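Local coordinates for protein peptide synthetase, module 7 (Actinoplanes teichomyceticus, PDB 4TX3) that has a condensation-type fold within a nonribosomal peptide synthetase and probably serves as a docking platform for tailoring cytochrome P450 enzymes rather than forming peptide bonds, at residues A44-R50 with E132-S138; S232-V238 with A419-D425; M271-R275 with R453-I459. One frame throughout, in Å; residues are numbered along the deposited sequence.

Contact 1 of 3, residues A44-R50 with E132-S138; sequences ALRLRGR and EKEHVLS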
loop_
_atom_site.group_PDB
_atom_site.type_symbol
_atom_site.label_atom_id
_atom_site.label_comp_id
_atom_site.label_asym_id
_atom_site.label_seq_id
_atom_site.Cartn_x
_atom_site.Cartn_y
_atom_site.Cartn_z
ATOM N N ALA B 44 -0.678 19.968 -5.525
ATOM C CA ALA B 44 0.338 20.876 -5.017
ATOM C C ALA B 44 0.824 20.445 -3.617
ATOM O O ALA B 44 0.025 20.145 -2.745
ATOM C CB ALA B 44 -0.208 22.298 -4.989
ATOM N N LEU B 45 2.136 20.410 -3.409
ATOM C CA LEU B 45 2.699 20.121 -2.092
ATOM C C LEU B 45 3.354 21.331 -1.474
ATOM O O LEU B 45 4.154 22.004 -2.131
ATOM C CB LEU B 45 3.741 19.018 -2.165
ATOM C CG LEU B 45 3.258 17.712 -2.747
ATOM C CD1 LEU B 45 4.368 16.704 -2.600
ATOM C CD2 LEU B 45 1.986 17.258 -2.045
ATOM N N ARG B 46 3.036 21.597 -0.210
ATOM C CA ARG B 46 3.768 22.598 0.560
ATOM C C ARG B 46 5.018 21.944 1.119
ATOM O O ARG B 46 4.973 20.814 1.608
ATOM C CB ARG B 46 2.912 23.182 1.683
ATOM C CG ARG B 46 3.611 24.298 2.455
ATOM C CD ARG B 46 2.665 25.031 3.378
ATOM N NE ARG B 46 1.706 25.842 2.642
ATOM C CZ ARG B 46 1.862 27.139 2.394
ATOM N NH1 ARG B 46 2.943 27.772 2.833
ATOM N NH2 ARG B 46 0.933 27.804 1.714
ATOM N N LEU B 47 6.138 22.646 1.027
ATOM C CA LEU B 47 7.418 22.095 1.451
ATOM C C LEU B 47 8.108 23.071 2.417
ATOM O O LEU B 47 8.469 24.191 2.032
ATOM C CB LEU B 47 8.301 21.806 0.225
ATOM C CG LEU B 47 7.685 21.072 -0.989
ATOM C CD1 LEU B 47 8.613 21.119 -2.213
ATOM C CD2 LEU B 47 7.322 19.629 -0.661
ATOM N N ARG B 48 8.275 22.649 3.671
ATOM C CA ARG B 48 8.872 23.499 4.709
ATOM C C ARG B 48 10.218 22.954 5.159
ATOM O O ARG B 48 10.304 21.829 5.668
ATOM C CB ARG B 48 7.938 23.619 5.909
ATOM C CG ARG B 48 6.533 24.068 5.551
ATOM C CD ARG B 48 5.572 23.886 6.717
ATOM N NE ARG B 48 5.235 22.483 6.967
ATOM C CZ ARG B 48 4.766 22.014 8.124
ATOM N NH1 ARG B 48 4.584 22.840 9.156
ATOM N NH2 ARG B 48 4.485 20.717 8.255
ATOM N N GLY B 49 11.268 23.744 4.975
ATOM C CA GLY B 49 12.608 23.280 5.274
ATOM C C GLY B 49 13.586 23.690 4.192
ATOM O O GLY B 49 13.239 24.453 3.291
ATOM N N ARG B 50 14.812 23.194 4.271
ATOM C CA ARG B 50 15.794 23.554 3.264
ATOM C C ARG B 50 15.675 22.656 2.036
ATOM O O ARG B 50 16.038 21.481 2.042
ATOM C CB ARG B 50 17.202 23.525 3.847
ATOM C CG ARG B 50 17.477 24.811 4.594
ATOM C CD ARG B 50 18.908 24.939 5.014
ATOM N NE ARG B 50 19.784 25.308 3.905
ATOM C CZ ARG B 50 19.947 26.550 3.458
ATOM N NH1 ARG B 50 19.271 27.555 4.015
ATOM N NH2 ARG B 50 20.786 26.786 2.455
ATOM N N GLU B 132 12.517 31.659 2.527
ATOM C CA GLU B 132 13.742 30.886 2.332
ATOM C C GLU B 132 13.549 29.402 2.652
ATOM O O GLU B 132 14.221 28.558 2.066
ATOM C CB GLU B 132 14.894 31.456 3.170
ATOM C CG GLU B 132 16.251 30.806 2.888
ATOM C CD GLU B 132 17.404 31.454 3.653
ATOM O OE1 GLU B 132 17.132 32.156 4.660
ATOM O OE2 GLU B 132 18.581 31.263 3.247
ATOM N N LYS B 133 12.625 29.076 3.549
ATOM C CA LYS B 133 12.388 27.668 3.885
ATOM C C LYS B 133 10.934 27.235 3.657
ATOM O O LYS B 133 10.468 26.260 4.243
ATOM C CB LYS B 133 12.802 27.389 5.339
ATOM C CG LYS B 133 14.298 27.526 5.567
ATOM C CD LYS B 133 14.740 27.052 6.945
ATOM C CE LYS B 133 16.241 27.282 7.146
ATOM N NZ LYS B 133 16.737 26.729 8.437
ATOM N N GLU B 134 10.222 27.959 2.804
ATOM C CA GLU B 134 8.829 27.637 2.510
ATOM C C GLU B 134 8.579 27.694 1.008
ATOM O O GLU B 134 8.653 28.760 0.396
ATOM C CB GLU B 134 7.883 28.599 3.226
ATOM C CG GLU B 134 6.434 28.161 3.218
ATOM C CD GLU B 134 5.927 27.797 4.604
ATOM O OE1 GLU B 134 6.545 28.246 5.597
ATOM O OE2 GLU B 134 4.917 27.064 4.710
ATOM N N HIS B 135 8.298 26.544 0.412
ATOM C CA HIS B 135 7.978 26.490 -1.011
ATOM C C HIS B 135 6.699 25.707 -1.249
ATOM O O HIS B 135 6.268 24.908 -0.407
ATOM C CB HIS B 135 9.112 25.850 -1.819
ATOM C CG HIS B 135 10.407 26.596 -1.761
ATOM N ND1 HIS B 135 11.235 26.570 -0.657
ATOM C CD2 HIS B 135 11.027 27.372 -2.684
ATOM C CE1 HIS B 135 12.308 27.306 -0.899
ATOM N NE2 HIS B 135 12.208 27.800 -2.124
ATOM N N VAL B 136 6.096 25.941 -2.408
ATOM C CA VAL B 136 5.015 25.092 -2.872
ATOM C C VAL B 136 5.337 24.539 -4.262
ATOM O O VAL B 136 5.638 25.283 -5.202
ATOM C CB VAL B 136 3.698 25.845 -2.876
ATOM C CG1 VAL B 136 2.682 25.128 -3.730
ATOM C CG2 VAL B 136 3.194 25.994 -1.449
ATOM N N LEU B 137 5.315 23.217 -4.375
ATOM C CA LEU B 137 5.488 22.572 -5.671
ATOM C C LEU B 137 4.123 22.263 -6.290
ATOM O O LEU B 137 3.269 21.643 -5.667
ATOM C CB LEU B 137 6.322 21.292 -5.542
ATOM C CG LEU B 137 6.491 20.592 -6.890
ATOM C CD1 LEU B 137 7.212 21.518 -7.877
ATOM C CD2 LEU B 137 7.202 19.256 -6.747
ATOM N N SER B 138 3.922 22.724 -7.513
ATOM C CA SER B 138 2.677 22.496 -8.229
ATOM C C SER B 138 2.908 21.562 -9.431
ATOM O O SER B 138 3.746 21.848 -10.304
ATOM C CB SER B 138 2.094 23.834 -8.682
ATOM O OG SER B 138 1.021 23.653 -9.573
HETATM O O HOH W 1 11.168 24.634 1.181
HETATM O O HOH W 2 14.740 26.263 1.223
#

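Contact 2 of 3, residues S232-V238 with A419-D425; sequences SRRAGTV and ALHYAAD. With SO4 (sulfate ion), chain F.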
loop_
_atom_site.group_PDB
_atom_site.type_symbol
_atom_site.label_atom_id
_atom_site.label_comp_id
_atom_site.label_asym_id
_atom_site.label_seq_id
_atom_site.Cartn_x
_atom_site.Cartn_y
_atom_site.Cartn_z
ATOM N N SER B 232 -18.152 23.975 -20.946
ATOM C CA SER B 232 -17.108 24.687 -20.233
ATOM C C SER B 232 -16.345 23.720 -19.335
ATOM O O SER B 232 -15.191 23.952 -19.001
ATOM C CB SER B 232 -17.695 25.814 -19.401
ATOM O OG SER B 232 -18.246 25.301 -18.206
ATOM N N ARG B 233 -17.012 22.627 -18.970
ATOM C CA ARG B 233 -16.524 21.650 -17.995
ATOM C C ARG B 233 -16.234 22.244 -16.617
ATOM O O ARG B 233 -15.495 21.644 -15.838
ATOM C CB ARG B 233 -15.265 20.934 -18.500
ATOM C CG ARG B 233 -15.433 20.158 -19.789
ATOM C CD ARG B 233 -14.148 19.380 -20.108
ATOM N NE ARG B 233 -14.178 18.767 -21.431
ATOM C CZ ARG B 233 -13.206 18.855 -22.335
ATOM N NH1 ARG B 233 -12.089 19.517 -22.068
ATOM N NH2 ARG B 233 -13.344 18.261 -23.509
ATOM N N ARG B 234 -16.815 23.400 -16.299
ATOM C CA ARG B 234 -16.651 23.956 -14.953
ATOM C C ARG B 234 -17.449 23.143 -13.942
ATOM O O ARG B 234 -18.463 22.548 -14.272
ATOM C CB ARG B 234 -17.072 25.428 -14.902
ATOM C CG ARG B 234 -16.144 26.383 -15.645
ATOM C CD ARG B 234 -16.635 27.840 -15.579
ATOM N NE ARG B 234 -17.943 27.992 -16.224
ATOM C CZ ARG B 234 -19.096 28.246 -15.592
ATOM N NH1 ARG B 234 -19.127 28.452 -14.272
ATOM N NH2 ARG B 234 -20.225 28.337 -16.296
ATOM N N ALA B 235 -16.999 23.131 -12.699
ATOM C CA ALA B 235 -17.589 22.247 -11.707
ATOM C C ALA B 235 -17.716 22.909 -10.354
ATOM O O ALA B 235 -16.824 23.633 -9.927
ATOM C CB ALA B 235 -16.760 20.977 -11.581
ATOM N N GLY B 236 -18.828 22.647 -9.679
ATOM C CA GLY B 236 -19.001 23.058 -8.301
ATOM C C GLY B 236 -19.107 21.819 -7.440
ATOM O O GLY B 236 -19.236 20.714 -7.963
ATOM N N THR B 237 -19.054 21.984 -6.124
ATOM C CA THR B 237 -19.245 20.851 -5.232
ATOM C C THR B 237 -20.155 21.201 -4.081
ATOM O O THR B 237 -20.358 22.366 -3.787
ATOM C CB THR B 237 -17.916 20.332 -4.658
ATOM O OG1 THR B 237 -17.236 21.393 -3.979
ATOM C CG2 THR B 237 -17.027 19.811 -5.760
ATOM N N VAL B 238 -20.726 20.170 -3.460
ATOM C CA VAL B 238 -21.498 20.285 -2.233
ATOM C C VAL B 238 -21.144 19.083 -1.360
ATOM O O VAL B 238 -21.077 17.948 -1.845
ATOM C CB VAL B 238 -23.038 20.328 -2.490
ATOM C CG1 VAL B 238 -23.408 21.535 -3.317
ATOM C CG2 VAL B 238 -23.522 19.073 -3.209
ATOM N N ALA B 419 -18.835 14.219 -1.312
ATOM C CA ALA B 419 -19.192 15.403 -2.053
ATOM C C ALA B 419 -19.846 15.044 -3.369
ATOM O O ALA B 419 -19.559 13.995 -3.948
ATOM C CB ALA B 419 -17.974 16.258 -2.298
ATOM N N LEU B 420 -20.733 15.928 -3.817
ATOM C CA LEU B 420 -21.359 15.825 -5.121
ATOM C C LEU B 420 -20.735 16.864 -6.039
ATOM O O LEU B 420 -20.850 18.057 -5.783
ATOM C CB LEU B 420 -22.884 16.028 -5.028
ATOM C CG LEU B 420 -23.609 16.171 -6.369
ATOM C CD1 LEU B 420 -23.418 14.924 -7.252
ATOM C CD2 LEU B 420 -25.074 16.446 -6.175
ATOM N N HIS B 421 -20.060 16.428 -7.094
ATOM C CA HIS B 421 -19.551 17.372 -8.074
ATOM C C HIS B 421 -20.570 17.515 -9.193
ATOM O O HIS B 421 -21.179 16.530 -9.602
ATOM C CB HIS B 421 -18.199 16.916 -8.614
ATOM C CG HIS B 421 -17.148 16.762 -7.554
ATOM N ND1 HIS B 421 -15.946 17.434 -7.594
ATOM C CD2 HIS B 421 -17.113 16.003 -6.435
ATOM C CE1 HIS B 421 -15.220 17.100 -6.543
ATOM N NE2 HIS B 421 -15.904 16.233 -5.823
ATOM N N TYR B 422 -20.778 18.729 -9.685
ATOM C CA TYR B 422 -21.770 18.921 -10.737
ATOM C C TYR B 422 -21.294 19.882 -11.794
ATOM O O TYR B 422 -20.433 20.727 -11.553
ATOM C CB TYR B 422 -23.090 19.435 -10.158
ATOM C CG TYR B 422 -22.937 20.765 -9.467
ATOM C CD1 TYR B 422 -22.518 20.834 -8.140
ATOM C CD2 TYR B 422 -23.190 21.956 -10.139
ATOM C CE1 TYR B 422 -22.366 22.048 -7.497
ATOM C CE2 TYR B 422 -23.033 23.178 -9.503
ATOM C CZ TYR B 422 -22.622 23.215 -8.184
ATOM O OH TYR B 422 -22.472 24.423 -7.543
ATOM N N ALA B 423 -21.891 19.755 -12.968
ATOM C CA ALA B 423 -21.547 20.598 -14.098
ATOM C C ALA B 423 -22.225 21.949 -13.912
ATOM O O ALA B 423 -23.447 22.060 -14.032
ATOM C CB ALA B 423 -21.969 19.940 -15.406
ATOM N N ALA B 424 -21.438 22.977 -13.611
ATOM C CA ALA B 424 -22.017 24.279 -13.267
ATOM C C ALA B 424 -22.781 24.898 -14.445
ATOM O O ALA B 424 -23.648 25.740 -14.249
ATOM C CB ALA B 424 -20.935 25.226 -12.767
ATOM N N ASP B 425 -22.467 24.452 -15.657
ATOM C CA ASP B 425 -23.184 24.866 -16.857
ATOM C C ASP B 425 -24.662 24.517 -16.791
ATOM O O ASP B 425 -25.501 25.213 -17.366
ATOM C CB ASP B 425 -22.585 24.197 -18.098
ATOM C CG ASP B 425 -21.411 24.956 -18.673
ATOM O OD1 ASP B 425 -20.934 25.910 -18.022
ATOM O OD2 ASP B 425 -20.965 24.593 -19.779
HETATM S S SO4 F . -8.332 19.154 -23.149
HETATM O O1 SO4 F . -7.375 18.343 -23.902
HETATM O O2 SO4 F . -7.800 20.507 -23.004
HETATM O O3 SO4 F . -9.602 19.226 -23.887
HETATM O O4 SO4 F . -8.554 18.537 -21.836
HETATM O O HOH W 3 -20.003 22.615 -16.653
#

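Contact 3 of 3, residues M271-R275 with R453-I459; sequences MLLTR and RISDLDI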
loop_
_atom_site.group_PDB
_atom_site.type_symbol
_atom_site.label_atom_id
_atom_site.label_comp_id
_atom_site.label_asym_id
_atom_site.label_seq_id
_atom_site.Cartn_x
_atom_site.Cartn_y
_atom_site.Cartn_z
ATOM N N MET B 271 -32.941 4.771 -7.225
ATOM C CA MET B 271 -34.305 5.024 -6.770
ATOM C C MET B 271 -34.555 6.523 -6.691
ATOM O O MET B 271 -35.661 6.999 -6.976
ATOM C CB MET B 271 -34.569 4.389 -5.405
ATOM C CG MET B 271 -34.693 2.890 -5.446
ATOM S SD MET B 271 -34.651 2.214 -3.776
ATOM C CE MET B 271 -36.400 1.969 -3.424
ATOM N N LEU B 272 -33.525 7.268 -6.306
ATOM C CA LEU B 272 -33.666 8.708 -6.182
ATOM C C LEU B 272 -33.887 9.335 -7.540
ATOM O O LEU B 272 -34.721 10.226 -7.687
ATOM C CB LEU B 272 -32.447 9.320 -5.501
ATOM C CG LEU B 272 -32.422 10.842 -5.348
ATOM C CD1 LEU B 272 -33.616 11.365 -4.542
ATOM C CD2 LEU B 272 -31.125 11.275 -4.717
ATOM N N LEU B 273 -33.150 8.868 -8.540
ATOM C CA LEU B 273 -33.254 9.461 -9.873
ATOM C C LEU B 273 -34.616 9.138 -10.498
ATOM O O LEU B 273 -35.210 9.986 -11.149
ATOM C CB LEU B 273 -32.107 8.990 -10.771
ATOM C CG LEU B 273 -30.718 9.509 -10.374
ATOM C CD1 LEU B 273 -29.630 8.730 -11.074
ATOM C CD2 LEU B 273 -30.587 10.988 -10.693
ATOM N N THR B 274 -35.115 7.921 -10.291
ATOM C CA THR B 274 -36.451 7.586 -10.757
ATOM C C THR B 274 -37.455 8.529 -10.099
ATOM O O THR B 274 -38.336 9.059 -10.751
ATOM C CB THR B 274 -36.826 6.121 -10.445
ATOM O OG1 THR B 274 -36.014 5.237 -11.230
ATOM C CG2 THR B 274 -38.283 5.870 -10.787
ATOM N N ARG B 275 -37.281 8.753 -8.806
ATOM C CA ARG B 275 -38.114 9.659 -8.031
ATOM C C ARG B 275 -37.953 11.121 -8.474
ATOM O O ARG B 275 -38.858 11.920 -8.331
ATOM C CB ARG B 275 -37.760 9.493 -6.553
ATOM C CG ARG B 275 -38.746 10.091 -5.602
ATOM C CD ARG B 275 -40.091 9.373 -5.621
ATOM N NE ARG B 275 -40.928 9.882 -4.535
ATOM C CZ ARG B 275 -41.505 11.087 -4.524
ATOM N NH1 ARG B 275 -41.368 11.933 -5.544
ATOM N NH2 ARG B 275 -42.235 11.451 -3.485
ATOM N N ARG B 453 -40.529 1.008 -1.022
ATOM C CA ARG B 453 -40.546 1.094 -2.484
ATOM C C ARG B 453 -40.312 2.522 -2.941
ATOM O O ARG B 453 -40.482 3.469 -2.156
ATOM C CB ARG B 453 -41.872 0.582 -3.045
ATOM C CG ARG B 453 -42.195 -0.823 -2.604
ATOM C CD ARG B 453 -43.572 -1.290 -3.045
ATOM N NE ARG B 453 -43.823 -2.637 -2.527
ATOM C CZ ARG B 453 -43.513 -3.763 -3.168
ATOM N NH1 ARG B 453 -42.947 -3.718 -4.371
ATOM N NH2 ARG B 453 -43.766 -4.938 -2.605
ATOM N N ILE B 454 -39.945 2.663 -4.215
ATOM C CA ILE B 454 -39.616 3.948 -4.826
ATOM C C ILE B 454 -40.667 5.028 -4.561
ATOM O O ILE B 454 -40.343 6.184 -4.228
ATOM C CB ILE B 454 -39.435 3.791 -6.355
ATOM C CG1 ILE B 454 -38.213 2.926 -6.664
ATOM C CG2 ILE B 454 -39.277 5.139 -7.013
ATOM C CD1 ILE B 454 -37.903 2.811 -8.159
ATOM N N SER B 455 -41.928 4.627 -4.707
ATOM C CA SER B 455 -43.076 5.519 -4.568
ATOM C C SER B 455 -43.344 5.978 -3.123
ATOM O O SER B 455 -44.024 6.980 -2.916
ATOM C CB SER B 455 -44.330 4.835 -5.108
ATOM O OG SER B 455 -44.646 3.706 -4.308
ATOM N N ASP B 456 -42.838 5.235 -2.141
ATOM C CA ASP B 456 -42.946 5.637 -0.743
ATOM C C ASP B 456 -41.750 6.435 -0.225
ATOM O O ASP B 456 -41.674 6.680 0.967
ATOM C CB ASP B 456 -43.094 4.430 0.191
ATOM C CG ASP B 456 -44.073 3.400 -0.309
ATOM O OD1 ASP B 456 -45.110 3.791 -0.913
ATOM O OD2 ASP B 456 -43.801 2.192 -0.045
ATOM N N LEU B 457 -40.803 6.792 -1.088
ATOM C CA LEU B 457 -39.636 7.548 -0.640
ATOM C C LEU B 457 -40.039 8.993 -0.351
ATOM O O LEU B 457 -40.646 9.662 -1.189
ATOM C CB LEU B 457 -38.512 7.511 -1.678
ATOM C CG LEU B 457 -37.841 6.162 -1.963
ATOM C CD1 LEU B 457 -36.709 6.317 -2.968
ATOM C CD2 LEU B 457 -37.342 5.459 -0.698
ATOM N N ASP B 458 -39.716 9.460 0.848
ATOM C CA ASP B 458 -39.955 10.843 1.219
ATOM C C ASP B 458 -38.758 11.708 0.821
ATOM O O ASP B 458 -37.646 11.503 1.294
ATOM C CB ASP B 458 -40.227 10.950 2.717
ATOM C CG ASP B 458 -40.505 12.385 3.164
ATOM O OD1 ASP B 458 -40.958 13.201 2.329
ATOM O OD2 ASP B 458 -40.259 12.697 4.352
ATOM N N ILE B 459 -38.986 12.664 -0.062
ATOM C CA ILE B 459 -37.928 13.558 -0.498
ATOM C C ILE B 459 -38.244 15.002 -0.130
ATOM O O ILE B 459 -37.639 15.936 -0.667
ATOM C CB ILE B 459 -37.714 13.485 -2.011
ATOM C CG1 ILE B 459 -38.981 13.961 -2.721
ATOM C CG2 ILE B 459 -37.330 12.084 -2.420
ATOM C CD1 ILE B 459 -38.866 14.036 -4.193
#

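Contact 1 of 3, residues A44-R50 with E132-S138
Arg-46 and Glu-134 reach for each other on a diagonal across two antiparallel strands, since the direct neighbour of Arg-46 in the register is Val-136. The Arg-46 chain leaves with CG anti to the backbone N (chi1 -176°), and a bend about CG-CD swings NH1 to Glu-134 OE2, 2.8 Å away. The carboxylate oxygen lies near the guanidinium plane, yet NH1 meets it from above the carboxylate plane, the two flat groups being turned 63° apart. Val-136 CG2 sits 4.2 Å over the guanidinium plane of Arg-46, so a methyl covers one face, and NE and NH2 form salt bridges with Glu-388 and Glu-100. Three carboxylates surround the group, fix its rotation and would probably more than offset its single positive charge. Arg-48 runs alongside Glu-134, its CG 3.5 Å from OE2, but its charged end makes no ion pair there.

The other face belongs to Leu-45, Leu-47, His-135 and Leu-137. Leu-47 CD1 rests on Leu-137 CB at 4.0 Å, their side chains crossing at a slant. A water gives its hydrogens to the carbonyls of Leu-47 and Gly-49 and also meets His-135 ND1 at 2.7 Å, tying the imidazole to the opposite strand. At the end, Arg-50 NH1 and Glu-132 OE2 form a long salt bridge of 3.8 Å.

Backbone bonds pair Leu-45 with Leu-137 and Leu-47 with His-135 both ways. This alternation of hydrogen-bonded and non-hydrogen-bonded pairs is that of a regular antiparallel ladder, here inside the five-stranded sheet of the N-terminal lobe of a chloramphenicol-acetyltransferase-like condensation fold.

Contact 2 of 3, residues S232-V238 with A419-D425
Asp-425 takes two hydrogen bonds and a salt bridge from the 232-238 segment: OD2 accepts from Ser-232 N at 3.1 Å, on the syn side though out of plane; OD1 receives Ser-232 OG at 2.8 Å from above the carboxylate plane and forms the salt bridge with Arg-234 NH2. Ser-232 OG accepts from Arg-234 N, an ST turn that fixes the hydroxyl. With an alanine here, Ser-232 N and OG would probably lose their acceptor and the Arg-234 guanidinium its counter-charge, free to turn.

Backbone bonds continue the pairing: Gly-236 and Tyr-422 bond both ways, and Ala-424 N reaches Arg-234 O. They join the edge strand 235-242 to strand 413-423 in the mixed C-terminal sheet of the condensation fold, with helix 429-448 packed against Val-238 and Tyr-422.

Two CH-pi contacts lie on different sides of this sheet. Thr-237 CG2 stands 3.4 Å from the His-421 ring centroid, over its face. Gly-236 CA lies 4.0 Å from the Tyr-422 ring centroid, likewise over its face, where a CB on the glycine would run into Tyr-422 OH. Val-238 packs CG2 on Leu-420 CB at 3.6 Å and CG1 near the Tyr-422 ring.

The extended Arg-233 chain carries NH1 to O3 of a sulfate ion, probably from the crystallisation liquor, at 3.1 Å, and also to Arg-37 O; Arg-31 N, Arg-39 NE and His-142 NE2 hold the same ion.

Contact 3 of 3, residues M271-R275 with R453-I459
The segment following the last long helix of the condensation fold, residues 453-459, folds back over the C-terminal half of helix 261-278, and its short 3-10 turn at 454-456 sets Ile-454 and Leu-457 against Met-271. Within the turn, Leu-457 N bonds to Ile-454 O and Asp-456 N to Arg-453 O, which puts these two hydrophobic side chains within reach of the same methionine.

Met-271 carries the apolar half. Its CG touches Ile-454 CG1 at 3.7 Å, the two side chains meeting at an angle, and a bend at the sulfur brings CE beside the backbone N of Ile-454. Leu-457 CD1 meets the root of the same side chain, 3.8 Å from Met-271 CB. One helical turn along, Thr-274 crosses Ile-454 at about a right angle and lays CG2 4.0 Å from Ile-454 CG2, while its hydroxyl is taken by Gly-279 O. Phe-320 and Val-323 of helix 320-334 also touch Met-271.

Arg-275 carries the polar half. A bend at chi2 (67°) turns the chain so that NE and NH2 both face Leu-457 O, at 3.4 and 3.3 Å, in weak bonds with N-H...O angles of only 131°. Ile-459 lies over one face of the guanidinium, with its CD1 3.5 Å from Arg-275 NH1, and its CG2 packs against the aliphatic CG of the arginine. The same CG2 meets Leu-272 CD1 at 4.3 Å. Asp-458, between Leu-457 and Ile-459, points away and forms a salt bridge with Arg-441 of helix 429-448.

No ion pair crosses this contact. The grip therefore rests mainly on shape and dispersion among methyl and methylene groups, and the arginine contributes a flat surface for Ile-459 and a slack two-pronged hold on one carbonyl.

From the N terminus, contact 1 comes first: strand 40-49 is joined by residues 132-138, closing a loop of 81 residues within the N-terminal lobe. Contact 2 opens only later, at 232-238, and contact 3 opens at 271-275 before contact 2 has closed at 419-425; contact 3 then closes at 453-459. Contacts 2 and 3 therefore cross, each enclosing about 180 residues, whereas contact 1 stands in series with both. Contact 2 joins an edge strand of the C-terminal lobe to its sheet, and contact 3 ties helix 261-278 to the segment that follows helix 429-448. Their nearest atoms are about 8 Å apart; contacts 1 and 3 are farthest, with centres about 49 Å apart.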